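Local coordinates for protein 2',5'-phosphodiesterase 12 (Homo sapiens, PDB 4Z0V) that belongs to the endonuclease/exonuclease/phosphatase family and carries an N-terminal domain of the E-set clan ahead of its magnesium-containing DNase I-like domain, at residues P7-I19 against H80-S92. Sequence-based numbering, arbitrary orientation. Where two conformers were deposited one is given.
Sequences PPAFTELQLPRYI and HCTPGDGQRFGHS
Pro-83 lies obliquely across one face of the Phe-10 ring, a CH-pi contact with Pro-83 CB 4.1 Å from the ring centroid, 27° off its normal. The pair belongs to the core between the two sheets of the N-terminal beta-sandwich, an E-set-like domain. Strand 9-14 pairs with strand 28-32 in one sheet; strand 77-82 belongs to the other, and the loop after it packs on Pro-7 and Pro-8, just ahead of strand 9-14. With CG anti to its carbonyl carbon (chi1 -71°), Phe-10 points its ring across to that second sheet. There CE2 meets Cys-81 CB at 3.7 Å, while Cys-81 SG approaches the ring obliquely in a sulfur-aromatic contact. The same sulfur touches both methyls of Leu-13, the nearer being CD1 at 3.5 Å. Leu-31 of strand 28-32 and Phe-41 of strand 40-46 add to this apolar packing.

Toward the chain start, the Pro-8 ring wedges into the 83-90 loop, its CB against Pro-83 and its CG 3.6 Å from Arg-88 O. Asp-85 helps to hold the loop, beside the backbone bonds Gly-90 N to Pro-83 O and Asp-85 N to Arg-88 O: its OD1 accepts from Gln-87 N, an Asx turn, and also from Arg-88 N, met nearly along the C-O axis. The extended Arg-88 side chain turns one guanidinium face to Pro-7 CA and Pro-8 CD, both offset toward its rim. No direct hydrogen bond joins the segments; instead Pro-8 O receives a nearly straight CA-H...O contact from Gly-90 CA at 3.3 Å. A water donates to Pro-8 O at 2.7 Å while accepting from His-91 N.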
ATOM      1  N   PRO A   7      28.847   4.420 -18.804  1.00 41.61           N
ATOM      2  CA  PRO A   7      28.470   5.822 -18.562  1.00 40.66           C
ATOM      3  C   PRO A   7      27.069   5.958 -17.966  1.00 40.14           C
ATOM      4  O   PRO A   7      26.249   5.045 -18.146  1.00 40.41           O
ATOM      5  CB  PRO A   7      28.538   6.463 -19.965  1.00 42.81           C
ATOM      6  CG  PRO A   7      29.024   5.367 -20.909  1.00 47.57           C
ATOM      7  CD  PRO A   7      28.719   4.070 -20.228  1.00 43.35           C
ATOM      8  N   PRO A   8      26.745   7.074 -17.249  1.00 31.65           N
ATOM      9  CA  PRO A   8      25.373   7.230 -16.739  1.00 30.14           C
ATOM     10  C   PRO A   8      24.391   7.222 -17.909  1.00 31.86           C
ATOM     11  O   PRO A   8      24.646   7.859 -18.930  1.00 28.70           O
ATOM     12  CB  PRO A   8      25.410   8.585 -16.011  1.00 31.39           C
ATOM     13  CG  PRO A   8      26.872   8.860 -15.775  1.00 34.98           C
ATOM     14  CD  PRO A   8      27.564   8.266 -16.944  1.00 31.18           C
ATOM     15  N   ALA A   9      23.338   6.411 -17.803  1.00 30.81           N
ATOM     16  CA  ALA A   9      22.340   6.265 -18.862  1.00 32.27           C
ATOM     17  C   ALA A   9      20.991   5.872 -18.292  1.00 39.29           C
ATOM     18  O   ALA A   9      20.931   5.089 -17.350  1.00 40.23           O
ATOM     19  CB  ALA A   9      22.797   5.229 -19.889  1.00 32.98           C
ATOM     20  N   PHE A  10      19.912   6.464 -18.826  1.00 37.96           N
ATOM     21  CA  PHE A  10      18.536   6.140 -18.447  1.00 38.07           C
ATOM     22  C   PHE A  10      18.123   4.928 -19.279  1.00 43.75           C
ATOM     23  O   PHE A  10      18.043   5.048 -20.498  1.00 44.67           O
ATOM     24  CB  PHE A  10      17.561   7.342 -18.663  1.00 39.15           C
ATOM     25  CG  PHE A  10      17.703   8.520 -17.725  1.00 39.54           C
ATOM     26  CD1 PHE A  10      17.316   8.420 -16.392  1.00 42.46           C
ATOM     27  CD2 PHE A  10      18.171   9.744 -18.185  1.00 40.45           C
ATOM     28  CE1 PHE A  10      17.465   9.505 -15.519  1.00 43.30           C
ATOM     29  CE2 PHE A  10      18.309  10.830 -17.315  1.00 43.76           C
ATOM     30  CZ  PHE A  10      17.961  10.705 -15.987  1.00 42.30           C
ATOM     31  N   THR A  11      17.941   3.746 -18.637  1.00 39.58           N
ATOM     32  CA  THR A  11      17.513   2.504 -19.301  1.00 38.31           C
ATOM     33  C   THR A  11      16.021   2.575 -19.618  1.00 40.15           C
ATOM     34  O   THR A  11      15.552   1.970 -20.587  1.00 39.28           O
ATOM     35  CB  THR A  11      17.830   1.279 -18.452  1.00 44.82           C
ATOM     36  OG1 THR A  11      17.190   1.401 -17.181  1.00 41.39           O
ATOM     37  CG2 THR A  11      19.316   1.065 -18.276  1.00 43.78           C
ATOM     38  N   GLU A  12      15.272   3.303 -18.778  1.00 34.36           N
ATOM     39  CA  GLU A  12      13.842   3.521 -18.960  1.00 32.84           C
ATOM     40  C   GLU A  12      13.593   4.980 -18.679  1.00 34.94           C
ATOM     41  O   GLU A  12      14.180   5.526 -17.746  1.00 36.41           O
ATOM     42  CB  GLU A  12      12.985   2.607 -18.048  1.00 33.84           C
ATOM     43  CG  GLU A  12      13.167   1.118 -18.296  1.00 43.44           C
ATOM     44  CD  GLU A  12      12.317   0.185 -17.459  1.00 55.82           C
ATOM     45  OE1 GLU A  12      12.527   0.120 -16.225  1.00 34.39           O
ATOM     46  OE2 GLU A  12      11.462  -0.512 -18.051  1.00 51.60           O
ATOM     47  N   LEU A  13      12.854   5.628 -19.558  1.00 27.56           N
ATOM     48  CA  LEU A  13      12.464   7.032 -19.456  1.00 26.35           C
ATOM     49  C   LEU A  13      11.081   7.062 -20.020  1.00 28.54           C
ATOM     50  O   LEU A  13      10.916   6.779 -21.221  1.00 29.05           O
ATOM     51  CB  LEU A  13      13.462   7.959 -20.182  1.00 25.84           C
ATOM     52  CG  LEU A  13      13.275   9.438 -19.903  1.00 30.01           C
ATOM     53  CD1 LEU A  13      13.606   9.763 -18.472  1.00 29.58           C
ATOM     54  CD2 LEU A  13      14.132  10.265 -20.812  1.00 30.31           C
ATOM     55  N   GLN A  14      10.066   7.324 -19.136  1.00 21.40           N
ATOM     56  CA  GLN A  14       8.645   7.302 -19.490  0.50 20.60           C
ATOM     57  C   GLN A  14       7.839   8.341 -18.719  1.00 24.95           C
ATOM     58  O   GLN A  14       8.091   8.586 -17.542  1.00 22.53           O
ATOM     59  CB  GLN A  14       8.028   5.913 -19.219  0.50 21.72           C
ATOM     60  CG  GLN A  14       8.554   4.774 -20.091  0.50 32.46           C
ATOM     61  CD  GLN A  14       7.764   3.493 -19.963  0.50 50.02           C
ATOM     62  OE1 GLN A  14       6.534   3.489 -19.803  0.50 45.69           O
ATOM     63  NE2 GLN A  14       8.449   2.373 -20.112  0.50 39.46           N
ATOM     64  N   LEU A  15       6.823   8.918 -19.371  1.00 22.15           N
ATOM     65  CA  LEU A  15       5.931   9.887 -18.733  1.00 22.01           C
ATOM     66  C   LEU A  15       4.546   9.269 -18.597  1.00 26.02           C
ATOM     67  O   LEU A  15       4.197   8.420 -19.433  1.00 25.47           O
ATOM     68  CB  LEU A  15       5.851  11.196 -19.560  1.00 22.40           C
ATOM     69  CG  LEU A  15       7.056  12.130 -19.574  1.00 28.54           C
ATOM     70  CD1 LEU A  15       6.847  13.256 -20.576  1.00 30.32           C
ATOM     71  CD2 LEU A  15       7.282  12.751 -18.215  1.00 31.91           C
ATOM     72  N   PRO A  16       3.705   9.672 -17.611  1.00 23.64           N
ATOM     73  CA  PRO A  16       2.325   9.157 -17.581  1.00 23.84           C
ATOM     74  C   PRO A  16       1.532   9.590 -18.822  1.00 27.33           C
ATOM     75  O   PRO A  16       1.905  10.548 -19.517  1.00 22.57           O
ATOM     76  CB  PRO A  16       1.726   9.780 -16.319  1.00 26.13           C
ATOM     77  CG  PRO A  16       2.577  10.965 -16.041  1.00 30.59           C
ATOM     78  CD  PRO A  16       3.940  10.654 -16.528  1.00 25.14           C
ATOM     79  N   ARG A  17       0.468   8.844 -19.118  1.00 25.08           N
ATOM     80  CA  ARG A  17      -0.400   9.096 -20.282  1.00 26.27           C
ATOM     81  C   ARG A  17      -1.487  10.073 -19.987  1.00 28.98           C
ATOM     82  O   ARG A  17      -2.109  10.601 -20.903  1.00 29.75           O
ATOM     83  CB  ARG A  17      -1.078   7.796 -20.722  1.00 27.94           C
ATOM     84  CG  ARG A  17      -0.107   6.836 -21.249  1.00 33.13           C
ATOM     85  CD  ARG A  17      -0.772   5.785 -22.078  1.00 35.33           C
ATOM     86  NE  ARG A  17       0.296   4.915 -22.515  1.00 38.27           N
ATOM     87  CZ  ARG A  17       0.978   5.085 -23.635  1.00 43.22           C
ATOM     88  NH1 ARG A  17       1.995   4.297 -23.915  1.00 36.86           N
ATOM     89  NH2 ARG A  17       0.635   6.040 -24.494  1.00 31.62           N
ATOM     90  N   TYR A  18      -1.787  10.210 -18.710  1.00 24.99           N
ATOM     91  CA  TYR A  18      -2.826  11.052 -18.166  1.00 24.49           C
ATOM     92  C   TYR A  18      -2.148  12.056 -17.238  1.00 22.78           C
ATOM     93  O   TYR A  18      -1.473  11.656 -16.297  1.00 21.72           O
ATOM     94  CB  TYR A  18      -3.843  10.160 -17.421  1.00 26.89           C
ATOM     95  CG  TYR A  18      -5.246  10.707 -17.259  1.00 31.60           C
ATOM     96  CD1 TYR A  18      -6.356   9.874 -17.368  1.00 34.71           C
ATOM     97  CD2 TYR A  18      -5.464  12.037 -16.912  1.00 33.30           C
ATOM     98  CE1 TYR A  18      -7.651  10.372 -17.217  1.00 35.91           C
ATOM     99  CE2 TYR A  18      -6.753  12.545 -16.768  1.00 34.01           C
ATOM    100  CZ  TYR A  18      -7.842  11.709 -16.909  1.00 42.26           C
ATOM    101  OH  TYR A  18      -9.105  12.223 -16.743  1.00 44.75           O
ATOM    102  N   ILE A  19      -2.238  13.346 -17.570  1.00 15.37           N
ATOM    103  CA  ILE A  19      -1.630  14.398 -16.773  1.00 14.00           C
ATOM    104  C   ILE A  19      -2.745  15.358 -16.354  1.00 16.46           C
ATOM    105  O   ILE A  19      -3.458  15.863 -17.225  1.00 16.35           O
ATOM    106  CB  ILE A  19      -0.486  15.095 -17.564  1.00 15.79           C
ATOM    107  CG1 ILE A  19       0.713  14.131 -17.742  1.00 15.81           C
ATOM    108  CG2 ILE A  19      -0.073  16.400 -16.861  1.00 15.79           C
ATOM    109  CD1 ILE A  19       1.774  14.596 -18.698  1.00 20.40           C
ATOM    110  N   HIS A  80      13.457  17.446 -19.827  1.00 13.57           N
ATOM    111  CA  HIS A  80      14.850  17.266 -20.191  1.00 13.74           C
ATOM    112  C   HIS A  80      15.516  16.600 -19.023  1.00 16.73           C
ATOM    113  O   HIS A  80      15.418  17.116 -17.908  1.00 13.68           O
ATOM    114  CB  HIS A  80      15.573  18.603 -20.478  1.00 15.60           C
ATOM    115  CG  HIS A  80      17.071  18.447 -20.591  1.00 20.89           C
ATOM    116  ND1 HIS A  80      17.884  18.288 -19.459  1.00 24.30           N
ATOM    117  CD2 HIS A  80      17.848  18.364 -21.694  1.00 24.13           C
ATOM    118  CE1 HIS A  80      19.116  18.133 -19.917  1.00 23.92           C
ATOM    119  NE2 HIS A  80      19.150  18.198 -21.257  1.00 24.92           N
ATOM    120  N   CYS A  81      16.306  15.561 -19.268  1.00 15.11           N
ATOM    121  CA  CYS A  81      17.063  14.996 -18.168  1.00 17.03           C
ATOM    122  C   CYS A  81      18.428  14.536 -18.631  1.00 17.01           C
ATOM    123  O   CYS A  81      18.559  13.932 -19.695  1.00 17.01           O
ATOM    124  CB  CYS A  81      16.304  13.892 -17.447  1.00 21.02           C
ATOM    125  SG  CYS A  81      15.425  12.774 -18.539  1.00 27.80           S
ATOM    126  N   THR A  82      19.434  14.887 -17.847  1.00 13.43           N
ATOM    127  CA  THR A  82      20.843  14.528 -18.081  1.00 13.41           C
ATOM    128  C   THR A  82      21.264  13.573 -16.976  1.00 17.15           C
ATOM    129  O   THR A  82      21.283  13.985 -15.818  1.00 16.27           O
ATOM    130  CB  THR A  82      21.741  15.770 -18.142  1.00 18.57           C
ATOM    131  OG1 THR A  82      21.325  16.586 -19.224  1.00 17.82           O
ATOM    132  CG2 THR A  82      23.211  15.404 -18.395  1.00 16.15           C
ATOM    133  N   PRO A  83      21.575  12.299 -17.315  1.00 15.86           N
ATOM    134  CA  PRO A  83      21.975  11.337 -16.276  1.00 16.68           C
ATOM    135  C   PRO A  83      23.379  11.657 -15.776  1.00 18.77           C
ATOM    136  O   PRO A  83      24.234  12.008 -16.587  1.00 17.89           O
ATOM    137  CB  PRO A  83      21.933   9.989 -17.010  1.00 18.57           C
ATOM    138  CG  PRO A  83      22.199  10.317 -18.438  1.00 23.18           C
ATOM    139  CD  PRO A  83      21.616  11.695 -18.665  1.00 19.37           C
ATOM    140  N   GLY A  84      23.586  11.556 -14.470  1.00 14.99           N
ATOM    141  CA  GLY A  84      24.882  11.828 -13.858  1.00 15.85           C
ATOM    142  C   GLY A  84      25.179  10.849 -12.740  1.00 20.84           C
ATOM    143  O   GLY A  84      24.257  10.223 -12.192  1.00 18.59           O
ATOM    144  N   ASP A  85      26.466  10.718 -12.393  1.00 20.26           N
ATOM    145  CA  ASP A  85      26.873   9.806 -11.314  1.00 20.67           C
ATOM    146  C   ASP A  85      27.666  10.511 -10.200  1.00 25.93           C
ATOM    147  O   ASP A  85      28.224   9.847  -9.322  1.00 26.65           O
ATOM    148  CB  ASP A  85      27.672   8.630 -11.892  1.00 21.54           C
ATOM    149  CG  ASP A  85      29.028   8.972 -12.471  1.00 24.35           C
ATOM    150  OD1 ASP A  85      29.415  10.162 -12.425  1.00 22.69           O
ATOM    151  OD2 ASP A  85      29.694   8.057 -12.986  1.00 27.21           O
ATOM    152  N   GLY A  86      27.727  11.835 -10.257  1.00 22.91           N
ATOM    153  CA  GLY A  86      28.467  12.631  -9.285  1.00 22.58           C
ATOM    154  C   GLY A  86      29.861  12.986  -9.749  1.00 23.76           C
ATOM    155  O   GLY A  86      30.530  13.786  -9.110  1.00 26.59           O
ATOM    156  N   GLN A  87      30.328  12.359 -10.825  1.00 16.85           N
ATOM    157  CA  GLN A  87      31.639  12.609 -11.412  1.00 16.81           C
ATOM    158  C   GLN A  87      31.483  13.108 -12.842  1.00 19.47           C
ATOM    159  O   GLN A  87      32.246  13.967 -13.283  1.00 19.46           O
ATOM    160  CB  GLN A  87      32.507  11.328 -11.411  1.00 18.24           C
ATOM    161  CG  GLN A  87      32.761  10.739 -10.022  1.00 29.76           C
ATOM    162  CD  GLN A  87      33.681   9.550 -10.124  1.00 49.28           C
ATOM    163  OE1 GLN A  87      34.862   9.678 -10.455  1.00 43.45           O
ATOM    164  NE2 GLN A  87      33.146   8.365  -9.893  1.00 45.72           N
ATOM    165  N   ARG A  88      30.547  12.514 -13.582  1.00 16.27           N
ATOM    166  CA  ARG A  88      30.331  12.880 -14.990  1.00 16.15           C
ATOM    167  C   ARG A  88      28.873  12.725 -15.392  1.00 18.03           C
ATOM    168  O   ARG A  88      28.106  12.022 -14.720  1.00 16.12           O
ATOM    169  CB  ARG A  88      31.204  11.983 -15.899  1.00 18.31           C
ATOM    170  CG  ARG A  88      30.919  10.485 -15.729  1.00 29.81           C
ATOM    171  CD  ARG A  88      31.771   9.609 -16.615  1.00 45.49           C
ATOM    172  NE  ARG A  88      31.558   8.193 -16.308  1.00 55.96           N
ATOM    173  CZ  ARG A  88      31.754   7.198 -17.168  1.00 69.02           C
ATOM    174  NH1 ARG A  88      32.148   7.452 -18.412  1.00 52.41           N
ATOM    175  NH2 ARG A  88      31.542   5.942 -16.798  1.00 52.66           N
ATOM    176  N   PHE A  89      28.518  13.311 -16.544  1.00 14.01           N
ATOM    177  CA  PHE A  89      27.211  13.136 -17.144  1.00 13.87           C
ATOM    178  C   PHE A  89      27.259  12.206 -18.333  1.00 19.51           C
ATOM    179  O   PHE A  89      28.289  12.082 -19.010  1.00 17.07           O
ATOM    180  CB  PHE A  89      26.657  14.495 -17.620  1.00 14.15           C
ATOM    181  CG  PHE A  89      26.407  15.462 -16.498  1.00 15.18           C
ATOM    182  CD1 PHE A  89      25.434  15.200 -15.536  1.00 16.97           C
ATOM    183  CD2 PHE A  89      27.122  16.651 -16.411  1.00 16.79           C
ATOM    184  CE1 PHE A  89      25.191  16.103 -14.508  1.00 18.45           C
ATOM    185  CE2 PHE A  89      26.876  17.555 -15.380  1.00 19.24           C
ATOM    186  CZ  PHE A  89      25.904  17.279 -14.440  1.00 16.91           C
ATOM    187  N   GLY A  90      26.121  11.573 -18.598  1.00 18.33           N
ATOM    188  CA  GLY A  90      25.937  10.762 -19.785  1.00 18.84           C
ATOM    189  C   GLY A  90      25.231  11.605 -20.822  1.00 22.99           C
ATOM    190  O   GLY A  90      25.116  12.823 -20.661  1.00 21.49           O
ATOM    191  N   HIS A  91      24.685  10.965 -21.853  1.00 21.43           N
ATOM    192  CA  HIS A  91      23.999  11.680 -22.926  1.00 20.95           C
ATOM    193  C   HIS A  91      22.602  12.126 -22.460  1.00 21.75           C
ATOM    194  O   HIS A  91      21.881  11.368 -21.803  1.00 21.40           O
ATOM    195  CB  HIS A  91      23.943  10.817 -24.198  1.00 22.54           C
ATOM    196  CG  HIS A  91      25.272  10.723 -24.889  1.00 26.04           C
ATOM    197  ND1 HIS A  91      26.101   9.618 -24.731  1.00 28.11           N
ATOM    198  CD2 HIS A  91      25.891  11.623 -25.685  1.00 27.55           C
ATOM    199  CE1 HIS A  91      27.174   9.864 -25.464  1.00 27.36           C
ATOM    200  NE2 HIS A  91      27.097  11.061 -26.055  1.00 28.15           N
ATOM    201  N   SER A  92      22.264  13.394 -22.725  1.00 16.29           N
ATOM    202  CA  SER A  92      20.980  13.967 -22.307  1.00 15.48           C
ATOM    203  C   SER A  92      19.833  13.360 -23.077  1.00 19.12           C
ATOM    204  O   SER A  92      19.984  12.925 -24.230  1.00 18.47           O
ATOM    205  CB  SER A  92      20.981  15.480 -22.499  1.00 16.91           C
ATOM    206  OG  SER A  92      22.057  16.076 -21.801  1.00 20.76           O
TER
HETATM  207  O   HOH W   1      24.810   8.109 -21.613  1.00 31.43           O